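Local coordinates for EtuB protein (Clostridium kluyveri DSM 555, PDB 3IO0) that forms trimers that serve as a shell component of a bacterial microcompartment, probably one associated with ethanol utilisation, at residues Val19-Val23 with Cys37-Gly41; Thr65-Glu71 with Ile84-Ala90. All blocks are in the same frame, centred on the assembly; numbering follows the deposited sequence.

Contact 1 (Val19-Val23 with Cys37-Gly41)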
loop_
_atom_site.group_PDB
_atom_site.type_symbol
_atom_site.label_atom_id
_atom_site.label_comp_id
_atom_site.label_asym_id
_atom_site.label_seq_id
_atom_site.Cartn_x
_atom_site.Cartn_y
_atom_site.Cartn_z
ATOM N N VAL A 19 -18.842 16.722 -8.374
ATOM C CA VAL A 19 -18.642 17.708 -9.417
ATOM C C VAL A 19 -18.128 18.982 -8.769
ATOM O O VAL A 19 -18.653 19.386 -7.743
ATOM C CB VAL A 19 -19.963 17.967 -10.150
ATOM C CG1 VAL A 19 -19.939 19.285 -10.835
ATOM C CG2 VAL A 19 -20.207 16.876 -11.165
ATOM N N ILE A 20 -17.087 19.595 -9.324
ATOM C CA ILE A 20 -16.706 20.932 -8.881
ATOM C C ILE A 20 -16.850 21.905 -10.039
ATOM O O ILE A 20 -16.297 21.693 -11.115
ATOM C CB ILE A 20 -15.294 21.002 -8.256
ATOM C CG1 ILE A 20 -15.264 20.220 -6.939
ATOM C CG2 ILE A 20 -14.859 22.471 -8.039
ATOM C CD1 ILE A 20 -13.903 20.169 -6.247
ATOM N N ALA A 21 -17.608 22.971 -9.795
ATOM C CA ALA A 21 -17.991 23.925 -10.833
ATOM C C ALA A 21 -16.821 24.744 -11.366
ATOM O O ALA A 21 -16.618 24.840 -12.583
ATOM C CB ALA A 21 -19.085 24.836 -10.314
ATOM N N ASN A 22 -16.051 25.325 -10.453
ATOM C CA ASN A 22 -14.974 26.208 -10.845
ATOM C C ASN A 22 -13.738 26.024 -9.997
ATOM O O ASN A 22 -13.523 26.770 -9.047
ATOM C CB ASN A 22 -15.450 27.652 -10.763
ATOM C CG ASN A 22 -15.662 28.267 -12.123
ATOM O OD1 ASN A 22 -16.796 28.480 -12.559
ATOM N ND2 ASN A 22 -14.564 28.553 -12.809
ATOM N N VAL A 23 -12.915 25.040 -10.348
ATOM C CA VAL A 23 -11.807 24.625 -9.488
ATOM C C VAL A 23 -10.872 25.790 -9.224
ATOM O O VAL A 23 -10.515 26.518 -10.144
ATOM C CB VAL A 23 -11.036 23.427 -10.091
ATOM C CG1 VAL A 23 -9.872 23.002 -9.189
ATOM C CG2 VAL A 23 -11.975 22.261 -10.327
ATOM N N CYS A 37 -11.205 25.944 -19.024
ATOM C CA CYS A 37 -11.637 24.589 -18.684
ATOM C C CYS A 37 -11.338 24.256 -17.215
ATOM O O CYS A 37 -10.282 23.693 -16.897
ATOM C CB CYS A 37 -10.946 23.586 -19.614
ATOM S SG CYS A 37 -11.370 21.877 -19.274
ATOM N N ARG A 38 -12.255 24.610 -16.319
ATOM C CA ARG A 38 -11.994 24.446 -14.895
ATOM C C ARG A 38 -13.123 23.797 -14.140
ATOM O O ARG A 38 -13.279 24.040 -12.945
ATOM C CB ARG A 38 -11.670 25.777 -14.207
ATOM C CG ARG A 38 -11.487 26.947 -15.122
ATOM C CD ARG A 38 -12.653 27.903 -15.028
ATOM N NE ARG A 38 -12.258 29.175 -14.413
ATOM C CZ ARG A 38 -12.924 30.323 -14.559
ATOM N NH1 ARG A 38 -14.034 30.376 -15.297
ATOM N NH2 ARG A 38 -12.481 31.421 -13.966
ATOM N N SER A 39 -13.922 22.979 -14.805
ATOM C CA SER A 39 -14.911 22.234 -14.063
ATOM C C SER A 39 -14.610 20.747 -14.121
ATOM O O SER A 39 -14.120 20.232 -15.120
ATOM C CB SER A 39 -16.333 22.577 -14.494
ATOM O OG SER A 39 -16.517 22.300 -15.858
ATOM N N ILE A 40 -14.925 20.072 -13.027
ATOM C CA ILE A 40 -14.366 18.780 -12.702
ATOM C C ILE A 40 -15.479 17.787 -12.397
ATOM O O ILE A 40 -16.496 18.132 -11.785
ATOM C CB ILE A 40 -13.313 18.960 -11.529
ATOM C CG1 ILE A 40 -11.934 19.238 -12.103
ATOM C CG2 ILE A 40 -13.200 17.791 -10.580
ATOM C CD1 ILE A 40 -11.740 18.698 -13.499
ATOM N N GLY A 41 -15.295 16.563 -12.871
ATOM C CA GLY A 41 -16.163 15.458 -12.499
ATOM C C GLY A 41 -15.309 14.375 -11.869
ATOM O O GLY A 41 -14.253 14.022 -12.404
#
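Ile20 and Ile40 form a hydrogen-bonded antiparallel pair between the end of strand 15-20 and the start of strand 39-45, in the sheet of a circularly permuted BMC domain. Ile20 N gives to Ile40 O at 2.9 Å, and Ile40 N gives to Ile20 O in the carbonyl plane. Beyond Ile20 the strand has ended, but one more bond keeps the segments joined. Val23 N reaches Arg38 O at 2.8 Å with an angle of 169° at the hydrogen. Val23 has CG1 anti to the backbone N (chi1 180°). This leaves CG2 beside the N, where it meets Ile40 CG1 at 3.5 Å. Ile20 and Ile40 sit on the same face, CB to CB 4.3 Å, and Ile159 of the second subunit packs on Ile20. Val19 points to the other face, onto helix 93-111. At the outer end Asn22 brings ND2 over one face of the Arg38 guanidinium, its amide nearly upright, the two planes 83° apart. Ser39 OG bonds to Ala90 O on strand 84-90, the next in the sheet. Three backbone bonds and the packing of Ile20, Val23 and Ile40 hold the segments; no side-chain hydrogen bond crosses between them.

Contact 2 (Thr65-Glu71 with Ile84-Ala90); sequences TEVATIE and IFIVLKA
Val87 O takes two backbone donors from the neighbouring strand, Ala68 N at 2.7 Å and Thr69 N at 3.2 Å. This is a classic beta bulge, set in the antiparallel pairing of strands 66-71 and 84-90 within the sheet of a BMC domain. Ala68 has a helix-like backbone (phi -83°, psi -51°), which inserts the extra residue. The pairing shifts by one residue there: Glu66 pairs with Lys89 before the bulge, Thr69 with Val87 and Glu71 with Phe85 after it. Ala68 CB comes down on Val87 CG1 at 3.8 Å. Thr69 CG2 lies against Val87 CB at 3.6 Å and also nears the Phe85 ring obliquely.

On the opposite face Val67 CG2 meets Leu88 CD2 at 3.9 Å. Ile70 CG2 touches both Ile84 CD1 and Ile86 CG1. Helix 50-61 packs on Ile84 and Leu88 here, while helix 132-138 packs on Val67 and Ile70.

At one end the extended Lys89 side chain runs past Glu66. Lys89 CE meets Glu66 OE1 at 3.6 Å, but Lys89 NZ stays 4.5 Å from that oxygen, too far for a salt bridge. NZ has a weak hydrogen bond to Gly32 O instead. At the other end Glu71 links the strand to the next subunit. Its OE1 bonds to Ser177 OG of the second subunit. Its OE2 lies near the plane of the Phe85 ring, at the edge. The Thr69 chi1 of -171° swings OG1 away from its own backbone N and toward Glu71. Both carboxylate oxygens thus have a partner. Thr69 OG1 gives its hydrogen to Glu71 OE2 at 3.0 Å, on the lone pair directed away from OE1.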
loop_
_atom_site.group_PDB
_atom_site.type_symbol
_atom_site.label_atom_id
_atom_site.label_comp_id
_atom_site.label_asym_id
_atom_site.label_seq_id
_atom_site.Cartn_x
_atom_site.Cartn_y
_atom_site.Cartn_z
ATOM N N THR A 65 -16.523 15.504 -22.443
ATOM C CA THR A 65 -15.538 15.538 -21.366
ATOM C C THR A 65 -14.150 15.006 -21.768
ATOM O O THR A 65 -13.975 14.377 -22.817
ATOM C CB THR A 65 -16.055 14.794 -20.141
ATOM O OG1 THR A 65 -16.599 13.541 -20.560
ATOM C CG2 THR A 65 -17.148 15.600 -19.460
ATOM N N GLU A 66 -13.155 15.293 -20.938
ATOM C CA GLU A 66 -11.811 14.776 -21.156
ATOM C C GLU A 66 -11.265 14.251 -19.832
ATOM O O GLU A 66 -11.865 14.471 -18.775
ATOM C CB GLU A 66 -10.904 15.853 -21.730
ATOM C CG GLU A 66 -11.239 16.269 -23.144
ATOM C CD GLU A 66 -10.167 17.173 -23.743
ATOM O OE1 GLU A 66 -9.667 18.073 -23.023
ATOM O OE2 GLU A 66 -9.820 16.982 -24.933
ATOM N N VAL A 67 -10.141 13.544 -19.891
ATOM C CA VAL A 67 -9.612 12.886 -18.712
ATOM C C VAL A 67 -8.492 13.722 -18.110
ATOM O O VAL A 67 -7.456 13.941 -18.738
ATOM C CB VAL A 67 -9.137 11.463 -19.050
ATOM C CG1 VAL A 67 -8.341 10.867 -17.902
ATOM C CG2 VAL A 67 -10.329 10.574 -19.415
ATOM N N ALA A 68 -8.713 14.208 -16.896
ATOM C CA ALA A 68 -7.710 14.990 -16.193
ATOM C C ALA A 68 -6.711 14.060 -15.517
ATOM O O ALA A 68 -5.507 14.200 -15.692
ATOM C CB ALA A 68 -8.363 15.910 -15.184
ATOM N N THR A 69 -7.203 13.091 -14.756
ATOM C CA THR A 69 -6.301 12.181 -14.075
ATOM C C THR A 69 -6.966 10.857 -13.726
ATOM O O THR A 69 -8.137 10.826 -13.359
ATOM C CB THR A 69 -5.666 12.852 -12.819
ATOM O OG1 THR A 69 -4.641 12.010 -12.293
ATOM C CG2 THR A 69 -6.685 13.084 -11.741
ATOM N N ILE A 70 -6.222 9.761 -13.873
ATOM C CA ILE A 70 -6.664 8.453 -13.392
ATOM C C ILE A 70 -5.582 7.888 -12.479
ATOM O O ILE A 70 -4.499 7.572 -12.947
ATOM C CB ILE A 70 -6.888 7.464 -14.546
ATOM C CG1 ILE A 70 -7.818 8.059 -15.601
ATOM C CG2 ILE A 70 -7.407 6.125 -14.016
ATOM C CD1 ILE A 70 -7.670 7.414 -16.960
ATOM N N GLU A 71 -5.877 7.761 -11.188
ATOM C CA GLU A 71 -4.915 7.237 -10.214
ATOM C C GLU A 71 -5.477 6.065 -9.406
ATOM O O GLU A 71 -6.688 5.988 -9.159
ATOM C CB GLU A 71 -4.453 8.344 -9.279
ATOM C CG GLU A 71 -4.076 9.621 -10.006
ATOM C CD GLU A 71 -3.501 10.693 -9.100
ATOM O OE1 GLU A 71 -2.851 10.352 -8.087
ATOM O OE2 GLU A 71 -3.695 11.887 -9.408
ATOM N N ILE A 84 -9.732 3.496 -6.618
ATOM C CA ILE A 84 -9.922 4.259 -7.871
ATOM C C ILE A 84 -10.206 5.762 -7.731
ATOM O O ILE A 84 -11.040 6.172 -6.921
ATOM C CB ILE A 84 -10.877 3.559 -8.875
ATOM C CG1 ILE A 84 -10.912 4.299 -10.210
ATOM C CG2 ILE A 84 -12.252 3.441 -8.328
ATOM C CD1 ILE A 84 -9.664 4.148 -11.055
ATOM N N PHE A 85 -9.501 6.569 -8.522
ATOM C CA PHE A 85 -9.679 8.019 -8.508
ATOM C C PHE A 85 -9.598 8.598 -9.915
ATOM O O PHE A 85 -8.516 8.716 -10.498
ATOM C CB PHE A 85 -8.658 8.677 -7.590
ATOM C CG PHE A 85 -8.746 10.181 -7.539
ATOM C CD1 PHE A 85 -9.850 10.813 -6.972
ATOM C CD2 PHE A 85 -7.703 10.966 -8.025
ATOM C CE1 PHE A 85 -9.926 12.215 -6.907
ATOM C CE2 PHE A 85 -7.770 12.353 -7.971
ATOM C CZ PHE A 85 -8.888 12.981 -7.404
ATOM N N ILE A 86 -10.766 8.949 -10.451
ATOM C CA ILE A 86 -10.902 9.417 -11.823
ATOM C C ILE A 86 -11.418 10.842 -11.810
ATOM O O ILE A 86 -12.432 11.133 -11.166
ATOM C CB ILE A 86 -11.870 8.526 -12.614
ATOM C CG1 ILE A 86 -11.291 7.119 -12.747
ATOM C CG2 ILE A 86 -12.139 9.108 -13.983
ATOM C CD1 ILE A 86 -12.304 6.067 -13.145
ATOM N N VAL A 87 -10.703 11.729 -12.502
ATOM C CA VAL A 87 -11.133 13.113 -12.654
ATOM C C VAL A 87 -11.299 13.431 -14.129
ATOM O O VAL A 87 -10.363 13.290 -14.912
ATOM C CB VAL A 87 -10.172 14.125 -11.968
ATOM C CG1 VAL A 87 -10.621 15.547 -12.202
ATOM C CG2 VAL A 87 -10.120 13.873 -10.480
ATOM N N LEU A 88 -12.512 13.844 -14.488
ATOM C CA LEU A 88 -12.843 14.285 -15.830
ATOM C C LEU A 88 -12.938 15.802 -15.849
ATOM O O LEU A 88 -13.441 16.399 -14.892
ATOM C CB LEU A 88 -14.185 13.696 -16.251
ATOM C CG LEU A 88 -14.370 12.185 -16.178
ATOM C CD1 LEU A 88 -15.786 11.800 -16.575
ATOM C CD2 LEU A 88 -13.349 11.503 -17.069
ATOM N N LYS A 89 -12.458 16.424 -16.926
ATOM C CA LYS A 89 -12.521 17.878 -17.077
ATOM C C LYS A 89 -13.435 18.320 -18.218
ATOM O O LYS A 89 -13.571 17.629 -19.237
ATOM C CB LYS A 89 -11.125 18.472 -17.248
ATOM C CG LYS A 89 -10.353 17.990 -18.464
ATOM C CD LYS A 89 -9.016 18.721 -18.575
ATOM C CE LYS A 89 -8.210 18.258 -19.773
ATOM N NZ LYS A 89 -6.787 18.619 -19.592
ATOM N N ALA A 90 -14.061 19.480 -18.032
ATOM C CA ALA A 90 -15.023 20.031 -18.990
ATOM C C ALA A 90 -15.046 21.537 -18.877
ATOM O O ALA A 90 -14.771 22.083 -17.811
ATOM C CB ALA A 90 -16.421 19.476 -18.729
#

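In the fold
Contacts 1 and 2 come in series along the chain, and their centres lie 11 Å apart. Both belong to the first five-stranded antiparallel sheet, ordered 7-11, 15-20, 39-45, 84-90, 66-71. Contact 1 pairs its second and third strands. Contact 2 pairs its fourth with 66-71, one of the two outermost strands within this chain. The two meet where strands 39-45 and 84-90 run side by side: Gly41 O is 2.7 Å from Leu88 N, a probable hydrogen bond. All four segments fall in the first circularly permuted BMC range. A second sheet of the same order follows, from the tandem BMC repeat. Both contacts touch the second subunit, consistent with this sheet contributing to the trimer interface.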